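Local coordinates for protein acetolactate synthase isozyme 1 large subunit (Escherichia coli, PDB 6LPI) that forms the large subunit of an acetohydroxy-acid synthase, a three-domain protein of the thiamine pyrophosphate enzyme family that binds thiamine diphosphate, magnesium and FAD, at residues I28-I34 / Q51-A57; A71-G75 / R408-S413; L247-K252 / A399-N405; A457-D463 / R530-A534. Residues are numbered along the deposited sequence.

Contact 1 (I28-I34 / Q51-A57)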
loop_
_atom_site.group_PDB
_atom_site.type_symbol
_atom_site.label_atom_id
_atom_site.label_comp_id
_atom_site.label_asym_id
_atom_site.label_seq_id
_atom_site.Cartn_x
_atom_site.Cartn_y
_atom_site.Cartn_z
ATOM N N ILE B 28 16.661 13.309 3.216
ATOM C CA ILE B 28 16.772 12.384 2.094
ATOM C C ILE B 28 18.239 12.165 1.741
ATOM O O ILE B 28 19.009 13.118 1.561
ATOM C CB ILE B 28 15.953 12.902 0.897
ATOM C CG1 ILE B 28 14.457 12.692 1.133
ATOM C CG2 ILE B 28 16.360 12.226 -0.379
ATOM C CD1 ILE B 28 13.774 13.837 1.798
ATOM N N LYS B 29 18.645 10.896 1.679
ATOM C CA LYS B 29 19.996 10.520 1.268
ATOM C C LYS B 29 20.030 9.911 -0.123
ATOM O O LYS B 29 21.081 9.928 -0.763
ATOM C CB LYS B 29 20.613 9.538 2.293
ATOM C CG LYS B 29 21.746 8.621 1.801
ATOM C CD LYS B 29 21.986 7.427 2.762
ATOM C CE LYS B 29 22.430 6.143 2.020
ATOM N NZ LYS B 29 21.719 4.886 2.458
ATOM N N ILE B 30 18.897 9.416 -0.615
ATOM C CA ILE B 30 18.785 8.764 -1.915
ATOM C C ILE B 30 17.550 9.279 -2.627
ATOM O O ILE B 30 16.502 9.489 -2.012
ATOM C CB ILE B 30 18.741 7.225 -1.773
ATOM C CG1 ILE B 30 19.940 6.704 -0.976
ATOM C CG2 ILE B 30 18.509 6.516 -3.103
ATOM C CD1 ILE B 30 19.863 5.222 -0.683
ATOM N N VAL B 31 17.671 9.465 -3.932
ATOM C CA VAL B 31 16.563 9.887 -4.778
ATOM C C VAL B 31 16.668 9.126 -6.090
ATOM O O VAL B 31 17.758 9.003 -6.652
ATOM C CB VAL B 31 16.605 11.419 -4.991
ATOM C CG1 VAL B 31 15.960 11.816 -6.301
ATOM C CG2 VAL B 31 15.934 12.116 -3.833
ATOM N N THR B 32 15.548 8.661 -6.621
ATOM C CA THR B 32 15.668 7.839 -7.812
ATOM C C THR B 32 14.740 8.360 -8.891
ATOM O O THR B 32 13.579 8.671 -8.623
ATOM C CB THR B 32 15.359 6.362 -7.510
ATOM O OG1 THR B 32 15.328 5.620 -8.733
ATOM C CG2 THR B 32 14.019 6.235 -6.862
ATOM N N GLY B 33 15.258 8.454 -10.106
ATOM C CA GLY B 33 14.448 8.945 -11.198
ATOM C C GLY B 33 15.141 8.790 -12.530
ATOM O O GLY B 33 16.077 8.004 -12.678
ATOM N N ILE B 34 14.637 9.527 -13.510
ATOM C CA ILE B 34 15.219 9.589 -14.845
ATOM C C ILE B 34 15.112 11.003 -15.404
ATOM O O ILE B 34 14.014 11.586 -15.443
ATOM C CB ILE B 34 14.549 8.597 -15.806
ATOM C CG1 ILE B 34 14.684 7.153 -15.315
ATOM C CG2 ILE B 34 15.035 8.846 -17.237
ATOM C CD1 ILE B 34 14.183 6.124 -16.312
ATOM N N GLN B 51 24.906 15.520 -0.273
ATOM C CA GLN B 51 24.153 14.666 0.634
ATOM C C GLN B 51 23.245 13.670 -0.081
ATOM O O GLN B 51 23.020 12.572 0.434
ATOM C CB GLN B 51 23.299 15.517 1.583
ATOM C CG GLN B 51 22.318 14.716 2.414
ATOM C CD GLN B 51 21.660 15.514 3.516
ATOM O OE1 GLN B 51 21.733 16.744 3.546
ATOM N NE2 GLN B 51 20.983 14.815 4.420
ATOM N N ILE B 52 22.714 14.019 -1.253
ATOM C CA ILE B 52 21.716 13.208 -1.939
ATOM C C ILE B 52 22.370 12.555 -3.151
ATOM O O ILE B 52 22.825 13.246 -4.074
ATOM C CB ILE B 52 20.484 14.047 -2.329
ATOM C CG1 ILE B 52 19.921 14.757 -1.101
ATOM C CG2 ILE B 52 19.402 13.198 -2.949
ATOM C CD1 ILE B 52 18.780 15.682 -1.412
ATOM N N ARG B 53 22.432 11.225 -3.137
ATOM C CA ARG B 53 22.776 10.435 -4.315
ATOM C C ARG B 53 21.513 10.152 -5.137
ATOM O O ARG B 53 20.398 10.040 -4.607
ATOM C CB ARG B 53 23.461 9.115 -3.926
ATOM C CG ARG B 53 23.349 7.976 -4.962
ATOM C CD ARG B 53 24.076 6.692 -4.537
ATOM N NE ARG B 53 23.886 6.379 -3.124
ATOM C CZ ARG B 53 24.002 5.156 -2.611
ATOM N NH1 ARG B 53 24.307 4.135 -3.408
ATOM N NH2 ARG B 53 23.816 4.952 -1.307
ATOM N N HIS B 54 21.697 10.073 -6.451
ATOM C CA HIS B 54 20.613 9.851 -7.400
ATOM C C HIS B 54 20.825 8.505 -8.075
ATOM O O HIS B 54 21.861 8.286 -8.698
ATOM C CB HIS B 54 20.565 10.951 -8.463
ATOM C CG HIS B 54 19.772 10.569 -9.670
ATOM N ND1 HIS B 54 18.408 10.751 -9.745
ATOM C CD2 HIS B 54 20.140 9.964 -10.826
ATOM C CE1 HIS B 54 17.973 10.295 -10.906
ATOM N NE2 HIS B 54 19.003 9.815 -11.581
ATOM N N ILE B 55 19.843 7.615 -7.984
ATOM C CA ILE B 55 19.852 6.340 -8.700
ATOM C C ILE B 55 19.012 6.427 -9.975
ATOM O O ILE B 55 17.822 6.793 -9.946
ATOM C CB ILE B 55 19.414 5.189 -7.781
ATOM C CG1 ILE B 55 20.554 4.855 -6.807
ATOM C CG2 ILE B 55 19.043 3.967 -8.583
ATOM C CD1 ILE B 55 20.674 5.723 -5.607
ATOM N N LEU B 56 19.657 6.101 -11.097
ATOM C CA LEU B 56 19.068 6.147 -12.430
ATOM C C LEU B 56 18.356 4.827 -12.711
ATOM O O LEU B 56 18.997 3.787 -12.911
ATOM C CB LEU B 56 20.130 6.430 -13.486
ATOM C CG LEU B 56 19.695 6.602 -14.936
ATOM C CD1 LEU B 56 18.563 7.624 -15.029
ATOM C CD2 LEU B 56 20.868 7.022 -15.790
ATOM N N ALA B 57 17.033 4.858 -12.654
ATOM C CA ALA B 57 16.244 3.717 -13.059
ATOM C C ALA B 57 16.321 3.548 -14.575
ATOM O O ALA B 57 16.881 4.371 -15.312
ATOM C CB ALA B 57 14.788 3.903 -12.627
#
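Strands 30-33 and 53-56 run parallel, their axes 4.5 Å apart at closest and inclined by 29°, with Ile30 paired to Arg53, Val31 to His54, Thr32 to Ile55 and Gly33 to Leu56. Backbone hydrogen bonds pass back and forth between them: Arg53 N to Lys29 O (3.0 Å), Val31 N to Arg53 O (2.9 Å), Ile55 N to Val31 O (2.8 Å), Gly33 N to Ile55 O (3.1 Å) and Ala57 N to Gly33 O (3.3 Å). Thr32 OG1 also donates to Ile55 O (3.0 Å). On the face of Ile30, Thr32 and Ile55, Ile30 CG2 meets Ile55 CD1 at 3.4 Å, and Leu431 of helix 422-432 packs on both isoleucines. On the reverse face Val31 CG2 lies 3.7 Å from Ile52 CG2. The strands belong to a beta-alpha-beta unit whose connection carries helix 40-47. Where the strands begin, the exposed Lys29 and Arg53 bring like charges together, Lys29 NZ to Arg53 NH2 at 4.3 Å, so main-chain bonding and apolar burial, not charge pairing, hold the strands together.

Contact 2 (A71-G75 / R408-S413)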
loop_
_atom_site.group_PDB
_atom_site.type_symbol
_atom_site.label_atom_id
_atom_site.label_comp_id
_atom_site.label_asym_id
_atom_site.label_seq_id
_atom_site.Cartn_x
_atom_site.Cartn_y
_atom_site.Cartn_z
ATOM N N ALA B 71 10.603 3.365 0.857
ATOM C CA ALA B 71 9.519 3.817 1.725
ATOM C C ALA B 71 8.894 2.675 2.520
ATOM O O ALA B 71 8.578 2.838 3.706
ATOM C CB ALA B 71 8.456 4.534 0.908
ATOM N N ARG B 72 8.704 1.514 1.901
ATOM C CA ARG B 72 8.130 0.406 2.639
ATOM C C ARG B 72 9.081 -0.150 3.680
ATOM O O ARG B 72 8.623 -0.787 4.628
ATOM C CB ARG B 72 7.663 -0.691 1.689
ATOM C CG ARG B 72 6.651 -0.218 0.700
ATOM C CD ARG B 72 5.951 -1.418 0.182
ATOM N NE ARG B 72 5.062 -1.136 -0.933
ATOM C CZ ARG B 72 3.957 -1.838 -1.162
ATOM N NH1 ARG B 72 3.637 -2.831 -0.338
ATOM N NH2 ARG B 72 3.188 -1.557 -2.211
ATOM N N THR B 73 10.384 0.096 3.570
ATOM C CA THR B 73 11.224 -0.315 4.700
ATOM C C THR B 73 11.554 0.769 5.753
ATOM O O THR B 73 11.752 0.391 6.910
ATOM C CB THR B 73 12.538 -0.912 4.211
ATOM O OG1 THR B 73 13.251 0.064 3.446
ATOM C CG2 THR B 73 12.292 -2.166 3.360
ATOM N N ASP B 74 11.572 2.097 5.435
ATOM C CA ASP B 74 12.059 3.136 6.375
ATOM C C ASP B 74 10.958 3.529 7.359
ATOM O O ASP B 74 11.219 3.750 8.549
ATOM C CB ASP B 74 12.447 4.474 5.690
ATOM C CG ASP B 74 11.564 4.829 4.508
ATOM O OD1 ASP B 74 10.358 4.609 4.689
ATOM O OD2 ASP B 74 12.027 5.291 3.458
ATOM N N GLY B 75 9.706 3.576 6.868
ATOM C CA GLY B 75 8.588 4.267 7.492
ATOM C C GLY B 75 8.463 5.739 7.182
ATOM O O GLY B 75 7.605 6.395 7.777
ATOM N N ARG B 408 8.023 -4.873 8.787
ATOM C CA ARG B 408 8.755 -4.271 7.675
ATOM C C ARG B 408 9.852 -5.193 7.150
ATOM O O ARG B 408 10.904 -4.753 6.696
ATOM C CB ARG B 408 9.298 -2.904 8.079
ATOM C CG ARG B 408 8.198 -2.062 8.735
ATOM C CD ARG B 408 8.524 -0.599 8.917
ATOM N NE ARG B 408 8.144 0.088 7.691
ATOM C CZ ARG B 408 7.237 1.063 7.601
ATOM N NH1 ARG B 408 6.596 1.503 8.680
ATOM N NH2 ARG B 408 6.976 1.608 6.412
ATOM N N GLN B 409 9.570 -6.490 7.149
ATOM C CA GLN B 409 10.421 -7.476 6.494
ATOM C C GLN B 409 9.816 -7.974 5.199
ATOM O O GLN B 409 10.549 -8.338 4.279
ATOM C CB GLN B 409 10.665 -8.663 7.442
ATOM C CG GLN B 409 11.100 -9.914 6.740
ATOM C CD GLN B 409 11.550 -10.988 7.684
ATOM O OE1 GLN B 409 12.714 -11.401 7.656
ATOM N NE2 GLN B 409 10.629 -11.467 8.522
ATOM N N TRP B 410 8.496 -7.904 5.113
ATOM C CA TRP B 410 7.676 -8.453 4.044
ATOM C C TRP B 410 7.167 -7.300 3.184
ATOM O O TRP B 410 6.459 -6.416 3.681
ATOM C CB TRP B 410 6.530 -9.243 4.668
ATOM C CG TRP B 410 5.454 -9.726 3.798
ATOM C CD1 TRP B 410 4.137 -9.367 3.848
ATOM C CD2 TRP B 410 5.562 -10.719 2.775
ATOM N NE1 TRP B 410 3.418 -10.068 2.906
ATOM C CE2 TRP B 410 4.272 -10.897 2.228
ATOM C CE3 TRP B 410 6.627 -11.449 2.243
ATOM C CZ2 TRP B 410 4.018 -11.783 1.191
ATOM C CZ3 TRP B 410 6.371 -12.332 1.213
ATOM C CH2 TRP B 410 5.072 -12.494 0.698
ATOM N N LEU B 411 7.598 -7.274 1.922
ATOM C CA LEU B 411 7.252 -6.248 0.943
ATOM C C LEU B 411 6.494 -6.911 -0.198
ATOM O O LEU B 411 7.095 -7.586 -1.041
ATOM C CB LEU B 411 8.496 -5.554 0.379
ATOM C CG LEU B 411 9.128 -4.301 1.000
ATOM C CD1 LEU B 411 9.436 -4.478 2.460
ATOM C CD2 LEU B 411 10.384 -3.892 0.246
ATOM N N THR B 412 5.200 -6.665 -0.281
ATOM C CA THR B 412 4.408 -7.175 -1.388
ATOM C C THR B 412 3.401 -6.117 -1.816
ATOM O O THR B 412 3.053 -5.219 -1.051
ATOM C CB THR B 412 3.683 -8.472 -1.016
ATOM O OG1 THR B 412 3.270 -9.154 -2.208
ATOM C CG2 THR B 412 2.484 -8.185 -0.164
ATOM N N SER B 413 2.988 -6.193 -3.074
ATOM C CA SER B 413 1.971 -5.305 -3.618
ATOM C C SER B 413 0.613 -5.993 -3.457
ATOM O O SER B 413 0.335 -6.982 -4.136
ATOM C CB SER B 413 2.293 -4.992 -5.074
ATOM O OG SER B 413 1.220 -4.357 -5.731
#
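At the C-terminal end of helix 60-74, Ala71 contributes its carbonyl: Ala71 O receives a weak hydrogen bond from Arg408 NH2 at 3.4 Å. Arg72 is engaged at both its backbone and its side chain. Arg72 O accepts a hydrogen bond from Arg408 NE (3.2 Å) and a weak one from Arg408 NH2 (3.4 Å), while the extended Arg72 side chain passes Leu411, with Arg72 CB 4.0 Å from Leu411 CG, and brings Arg72 NH1 to 2.6 Å from Thr412 O, a weak bond because its angle is poor. The same guanidinium also bonds to Gln68, its strongest polar partner, and forms salt bridges with Asp97 and Asp101. Thr73 adds an apolar touch, its CG2 lying 3.8 Å from Leu411 CD1; its hydroxyl is bonded within its own helix, to Gly69 and Met70. Beyond Asp74 the chain leaves the helix at Gly75, whose positive phi suits glycine. Gly75 CA rests over one face of the Arg408 guanidinium, 3.3 Å from Arg408 NH2. Arg408 binds the carbonyls of Ala71 and Arg72 in the last turn, a favourable place for a positive charge at the end of a helix. The arrangement joins the N-terminal and C-terminal TPP-binding domains of the thiamine diphosphate enzyme fold, through a helix end of one and, in the other, the edge strand 410-411 with the loop leading into it.

Contact 3 (L247-K252 / A399-N405)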
loop_
_atom_site.group_PDB
_atom_site.type_symbol
_atom_site.label_atom_id
_atom_site.label_comp_id
_atom_site.label_asym_id
_atom_site.label_seq_id
_atom_site.Cartn_x
_atom_site.Cartn_y
_atom_site.Cartn_z
ATOM N N LEU B 247 1.720 -9.773 7.564
ATOM C CA LEU B 247 2.614 -10.881 7.847
ATOM C C LEU B 247 3.870 -10.384 8.555
ATOM O O LEU B 247 4.439 -9.344 8.196
ATOM C CB LEU B 247 2.998 -11.578 6.551
ATOM C CG LEU B 247 1.819 -12.075 5.705
ATOM C CD1 LEU B 247 2.350 -13.014 4.608
ATOM C CD2 LEU B 247 0.647 -12.721 6.532
ATOM N N GLY B 248 4.305 -11.142 9.567
ATOM C CA GLY B 248 5.418 -10.746 10.397
ATOM C C GLY B 248 5.051 -9.968 11.643
ATOM O O GLY B 248 5.888 -9.868 12.554
ATOM N N MET B 249 3.820 -9.445 11.735
ATOM C CA MET B 249 3.402 -8.747 12.946
ATOM C C MET B 249 3.392 -9.681 14.158
ATOM O O MET B 249 3.487 -9.213 15.298
ATOM C CB MET B 249 2.042 -8.098 12.730
ATOM C CG MET B 249 2.052 -6.822 11.856
ATOM S SD MET B 249 3.303 -5.550 12.181
ATOM C CE MET B 249 3.098 -5.288 13.939
ATOM N N LEU B 250 3.313 -10.991 13.929
ATOM C CA LEU B 250 3.682 -12.002 14.904
ATOM C C LEU B 250 4.529 -13.047 14.195
ATOM O O LEU B 250 4.269 -13.359 13.025
ATOM C CB LEU B 250 2.473 -12.718 15.526
ATOM C CG LEU B 250 1.625 -12.114 16.637
ATOM C CD1 LEU B 250 0.721 -13.199 17.148
ATOM C CD2 LEU B 250 2.481 -11.601 17.777
ATOM N N PRO B 251 5.552 -13.588 14.859
ATOM C CA PRO B 251 6.445 -14.524 14.170
ATOM C C PRO B 251 5.635 -15.733 13.743
ATOM O O PRO B 251 4.691 -16.132 14.428
ATOM C CB PRO B 251 7.501 -14.867 15.224
ATOM C CG PRO B 251 6.991 -14.301 16.512
ATOM C CD PRO B 251 6.103 -13.166 16.156
ATOM N N LYS B 252 6.005 -16.308 12.596
ATOM C CA LYS B 252 5.140 -17.295 11.962
ATOM C C LYS B 252 4.707 -18.396 12.922
ATOM O O LYS B 252 3.537 -18.788 12.931
ATOM C CB LYS B 252 5.810 -17.905 10.741
ATOM C CG LYS B 252 4.870 -18.931 10.142
ATOM C CD LYS B 252 5.504 -19.924 9.224
ATOM C CE LYS B 252 4.563 -20.156 8.061
ATOM N NZ LYS B 252 4.221 -18.845 7.427
ATOM N N ALA B 399 3.767 -16.208 0.694
ATOM C CA ALA B 399 3.013 -15.727 1.845
ATOM C C ALA B 399 2.604 -16.884 2.747
ATOM O O ALA B 399 2.646 -16.773 3.979
ATOM C CB ALA B 399 1.772 -14.965 1.365
ATOM N N GLN B 400 2.245 -18.019 2.142
ATOM C CA GLN B 400 1.790 -19.163 2.911
ATOM C C GLN B 400 2.927 -19.810 3.698
ATOM O O GLN B 400 2.738 -20.182 4.857
ATOM C CB GLN B 400 1.149 -20.195 1.988
ATOM C CG GLN B 400 -0.160 -19.803 1.359
ATOM C CD GLN B 400 -0.711 -20.901 0.462
ATOM O OE1 GLN B 400 -0.013 -21.872 0.147
ATOM N NE2 GLN B 400 -1.969 -20.762 0.058
ATOM N N ALA B 401 4.114 -19.979 3.088
ATOM C CA ALA B 401 5.125 -20.851 3.696
ATOM C C ALA B 401 6.341 -20.135 4.266
ATOM O O ALA B 401 6.981 -20.700 5.154
ATOM C CB ALA B 401 5.611 -21.926 2.712
ATOM N N TYR B 402 6.693 -18.930 3.789
ATOM C CA TYR B 402 7.911 -18.287 4.285
ATOM C C TYR B 402 7.718 -17.871 5.741
ATOM O O TYR B 402 6.692 -17.268 6.081
ATOM C CB TYR B 402 8.299 -17.055 3.454
ATOM C CG TYR B 402 9.727 -16.641 3.722
ATOM C CD1 TYR B 402 10.047 -15.875 4.836
ATOM C CD2 TYR B 402 10.760 -17.029 2.872
ATOM C CE1 TYR B 402 11.361 -15.520 5.115
ATOM C CE2 TYR B 402 12.081 -16.671 3.136
ATOM C CZ TYR B 402 12.374 -15.911 4.262
ATOM O OH TYR B 402 13.679 -15.560 4.556
ATOM N N PRO B 403 8.701 -18.111 6.617
ATOM C CA PRO B 403 8.546 -17.710 8.032
ATOM C C PRO B 403 8.832 -16.231 8.246
ATOM O O PRO B 403 9.856 -15.825 8.799
ATOM C CB PRO B 403 9.581 -18.580 8.747
ATOM C CG PRO B 403 10.540 -19.030 7.702
ATOM C CD PRO B 403 10.006 -18.743 6.351
ATOM N N LEU B 404 7.886 -15.396 7.833
ATOM C CA LEU B 404 8.043 -13.965 8.032
ATOM C C LEU B 404 7.812 -13.654 9.497
ATOM O O LEU B 404 6.719 -13.898 10.020
ATOM C CB LEU B 404 7.062 -13.209 7.142
ATOM C CG LEU B 404 7.207 -13.557 5.658
ATOM C CD1 LEU B 404 5.875 -13.458 4.962
ATOM C CD2 LEU B 404 8.239 -12.600 5.035
ATOM N N ASN B 405 8.837 -13.120 10.164
ATOM C CA ASN B 405 8.780 -12.921 11.603
ATOM C C ASN B 405 9.101 -11.519 12.084
ATOM O O ASN B 405 9.150 -11.311 13.298
ATOM C CB ASN B 405 9.692 -13.915 12.329
ATOM C CG ASN B 405 9.557 -15.320 11.800
ATOM O OD1 ASN B 405 8.433 -15.816 11.647
ATOM N ND2 ASN B 405 10.681 -15.998 11.596
#
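A lysine reaching across to the C-terminal end of a helix is the striking feature. Lys252 NZ donates to Tyr402 O at 3.2 Å and, weakly, to Gln400 O at 3.3 Å, so that its ammonium meets main-chain carbonyls where helix 393-401 stops. The same residue is held at its backbone: Lys252 N bonds to Asn405 OD1 at 2.7 Å and a nearly straight 171°, while Asn405 ND2 is bonded to Asp383. Between these polar points the chain bends through an inverse gamma turn centred on Pro403, closed by Leu404 N to Tyr402 O (2.8 Å). Gly248 CA makes a CA-H...O contact of 3.4 Å with Leu404 O, and its backbone angles call for glycine. Leu247 CD1 packs 3.6 Å from Leu404 CD1 and 3.8 Å from Ala399 CB. The contact joins the central-domain loop between strands 240-242 and 257-260 to the C-terminal domain. Trp410 of strand 410-411 lies against Leu247, Ala399 and Leu404, helix 370-378 touches Tyr402 and Pro403, and Arg230 of helix 226-235 meets Leu250 and Pro251.

Contact 4 (A457-D463 / R530-A534)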
loop_
_atom_site.group_PDB
_atom_site.type_symbol
_atom_site.label_atom_id
_atom_site.label_comp_id
_atom_site.label_asym_id
_atom_site.label_seq_id
_atom_site.Cartn_x
_atom_site.Cartn_y
_atom_site.Cartn_z
ATOM N N ALA B 457 20.076 -3.168 -10.685
ATOM C CA ALA B 457 20.575 -3.969 -9.570
ATOM C C ALA B 457 22.075 -4.194 -9.679
ATOM O O ALA B 457 22.805 -4.072 -8.686
ATOM C CB ALA B 457 19.839 -5.306 -9.509
ATOM N N SER B 458 22.561 -4.508 -10.874
ATOM C CA SER B 458 23.959 -4.897 -10.946
ATOM C C SER B 458 24.873 -3.689 -10.844
ATOM O O SER B 458 25.918 -3.753 -10.181
ATOM C CB SER B 458 24.217 -5.680 -12.232
ATOM O OG SER B 458 24.089 -4.841 -13.351
ATOM N N GLU B 459 24.474 -2.574 -11.463
ATOM C CA GLU B 459 25.317 -1.384 -11.493
ATOM C C GLU B 459 25.512 -0.779 -10.108
ATOM O O GLU B 459 26.569 -0.203 -9.836
ATOM C CB GLU B 459 24.727 -0.371 -12.457
ATOM C CG GLU B 459 24.569 -0.953 -13.843
ATOM C CD GLU B 459 24.147 0.074 -14.877
ATOM O OE1 GLU B 459 23.553 1.117 -14.496
ATOM O OE2 GLU B 459 24.454 -0.143 -16.081
ATOM N N ASN B 460 24.526 -0.899 -9.223
ATOM C CA ASN B 460 24.703 -0.488 -7.838
ATOM C C ASN B 460 25.178 -1.615 -6.953
ATOM O O ASN B 460 25.298 -1.415 -5.740
ATOM C CB ASN B 460 23.416 0.120 -7.276
ATOM C CG ASN B 460 23.112 1.463 -7.890
ATOM O OD1 ASN B 460 22.495 1.557 -8.957
ATOM N ND2 ASN B 460 23.587 2.527 -7.233
ATOM N N GLN B 461 25.457 -2.777 -7.541
ATOM C CA GLN B 461 25.980 -3.939 -6.835
ATOM C C GLN B 461 25.197 -4.180 -5.550
ATOM O O GLN B 461 25.745 -4.247 -4.448
ATOM C CB GLN B 461 27.480 -3.778 -6.580
ATOM C CG GLN B 461 28.266 -4.056 -7.842
ATOM C CD GLN B 461 28.225 -5.544 -8.212
ATOM O OE1 GLN B 461 28.703 -6.399 -7.455
ATOM N NE2 GLN B 461 27.561 -5.862 -9.325
ATOM N N LEU B 462 23.886 -4.332 -5.721
ATOM C CA LEU B 462 22.996 -4.509 -4.585
ATOM C C LEU B 462 22.805 -5.983 -4.278
ATOM O O LEU B 462 22.927 -6.848 -5.148
ATOM C CB LEU B 462 21.631 -3.845 -4.796
ATOM C CG LEU B 462 21.690 -2.390 -5.236
ATOM C CD1 LEU B 462 20.370 -1.907 -5.888
ATOM C CD2 LEU B 462 22.120 -1.535 -4.038
ATOM N N ASP B 463 22.490 -6.249 -3.021
ATOM C CA ASP B 463 22.500 -7.597 -2.468
ATOM C C ASP B 463 21.131 -8.246 -2.623
ATOM O O ASP B 463 20.553 -8.738 -1.648
ATOM C CB ASP B 463 22.910 -7.474 -0.999
ATOM C CG ASP B 463 23.632 -8.686 -0.454
ATOM O OD1 ASP B 463 23.633 -9.741 -1.112
ATOM O OD2 ASP B 463 24.217 -8.574 0.647
ATOM N N ARG B 530 27.033 -15.317 -1.314
ATOM C CA ARG B 530 27.984 -14.400 -1.873
ATOM C C ARG B 530 27.326 -13.147 -2.428
ATOM O O ARG B 530 26.229 -13.208 -2.985
ATOM C CB ARG B 530 28.858 -15.151 -2.794
ATOM C CG ARG B 530 28.368 -15.835 -3.950
ATOM C CD ARG B 530 29.636 -16.634 -4.101
ATOM N NE ARG B 530 30.487 -15.676 -4.702
ATOM C CZ ARG B 530 31.777 -15.670 -4.950
ATOM N NH1 ARG B 530 32.726 -16.546 -4.581
ATOM N NH2 ARG B 530 32.045 -14.633 -5.637
ATOM N N PRO B 531 27.979 -11.976 -2.262
ATOM C CA PRO B 531 27.283 -10.693 -2.505
ATOM C C PRO B 531 26.924 -10.356 -3.940
ATOM O O PRO B 531 27.287 -11.093 -4.858
ATOM C CB PRO B 531 28.293 -9.661 -2.020
ATOM C CG PRO B 531 29.610 -10.301 -2.312
ATOM C CD PRO B 531 29.412 -11.754 -1.959
ATOM N N GLY B 532 26.276 -9.208 -4.156
ATOM C CA GLY B 532 25.882 -8.813 -5.485
ATOM C C GLY B 532 24.537 -9.413 -5.846
ATOM O O GLY B 532 23.994 -10.271 -5.139
ATOM N N PRO B 533 23.948 -8.914 -6.925
ATOM C CA PRO B 533 22.622 -9.386 -7.333
ATOM C C PRO B 533 22.720 -10.717 -8.065
ATOM O O PRO B 533 23.654 -10.959 -8.827
ATOM C CB PRO B 533 22.109 -8.252 -8.230
ATOM C CG PRO B 533 23.377 -7.611 -8.772
ATOM C CD PRO B 533 24.441 -7.793 -7.743
ATOM N N ALA B 534 21.743 -11.586 -7.824
ATOM C CA ALA B 534 21.725 -12.924 -8.390
ATOM C C ALA B 534 20.326 -13.292 -8.866
ATOM O O ALA B 534 19.318 -12.847 -8.304
ATOM C CB ALA B 534 22.181 -13.971 -7.359
#
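Pro533, buried and with 85 Å² of its surface covered, is the centre of this contact. Its ring fits against the last turn of helix 453-459: Pro533 CG lies 3.5 Å from Ser458 CA and 3.6 Å from Ala457 O, and Pro533 CB is 3.9 Å from Ala457 CB. The end of helix 453-459 thus meets the turn into strand 534-539, beside strand 464-470 in the parallel sheet of the C-terminal TPP-binding domain. Next to Pro533, Gly532 loses 47 Å². Gly532 C sits 3.1 Å from Leu462 O, and its backbone angles call for glycine, since a CB would jam against the preceding carbonyl; it would also crowd Pro533 CD. Asp463, with 41 Å² covered, brings its OD1 to 4.0 Å from Pro531 CA. Lys465 forms a salt bridge with Asp463 and a hydrogen bond with Gly532 O. The helix ends in a Schellman motif at Gln461, where Gln461 N bonds to Ser458 O (2.9 Å) and Leu462 N to Ala457 O (3.2 Å). Leu462 O comes within 2.9 Å of Pro533 N, but a proline nitrogen has no hydrogen to give. Close van der Waals fit, without direct hydrogen bonding, therefore joins the two segments.

In the fold
Two of the four contacts cross between domains. Contact 1 lies within the N-terminal TPP-binding domain and contact 4 within the C-terminal one; their centres are 17 Å apart and they touch where Ile55 and Arg53 pack against Asn460. Contact 2 bridges those two domains; contact 3 brings in the central one. Contacts 2 and 3, with centres 14 Å apart, touch through Trp410 of segment 408-413, whose CE3 is 3.4 Å from Leu404 CD2. Both lie near bound FAD: the Ser413 side chain is about 7 Å from FAD and 8 Å from thiamine diphosphate, and that of Ala399 about 7 Å from FAD. Contacts 1 and 3 lie on opposite sides of the chain's centre, their centres 31 Å apart.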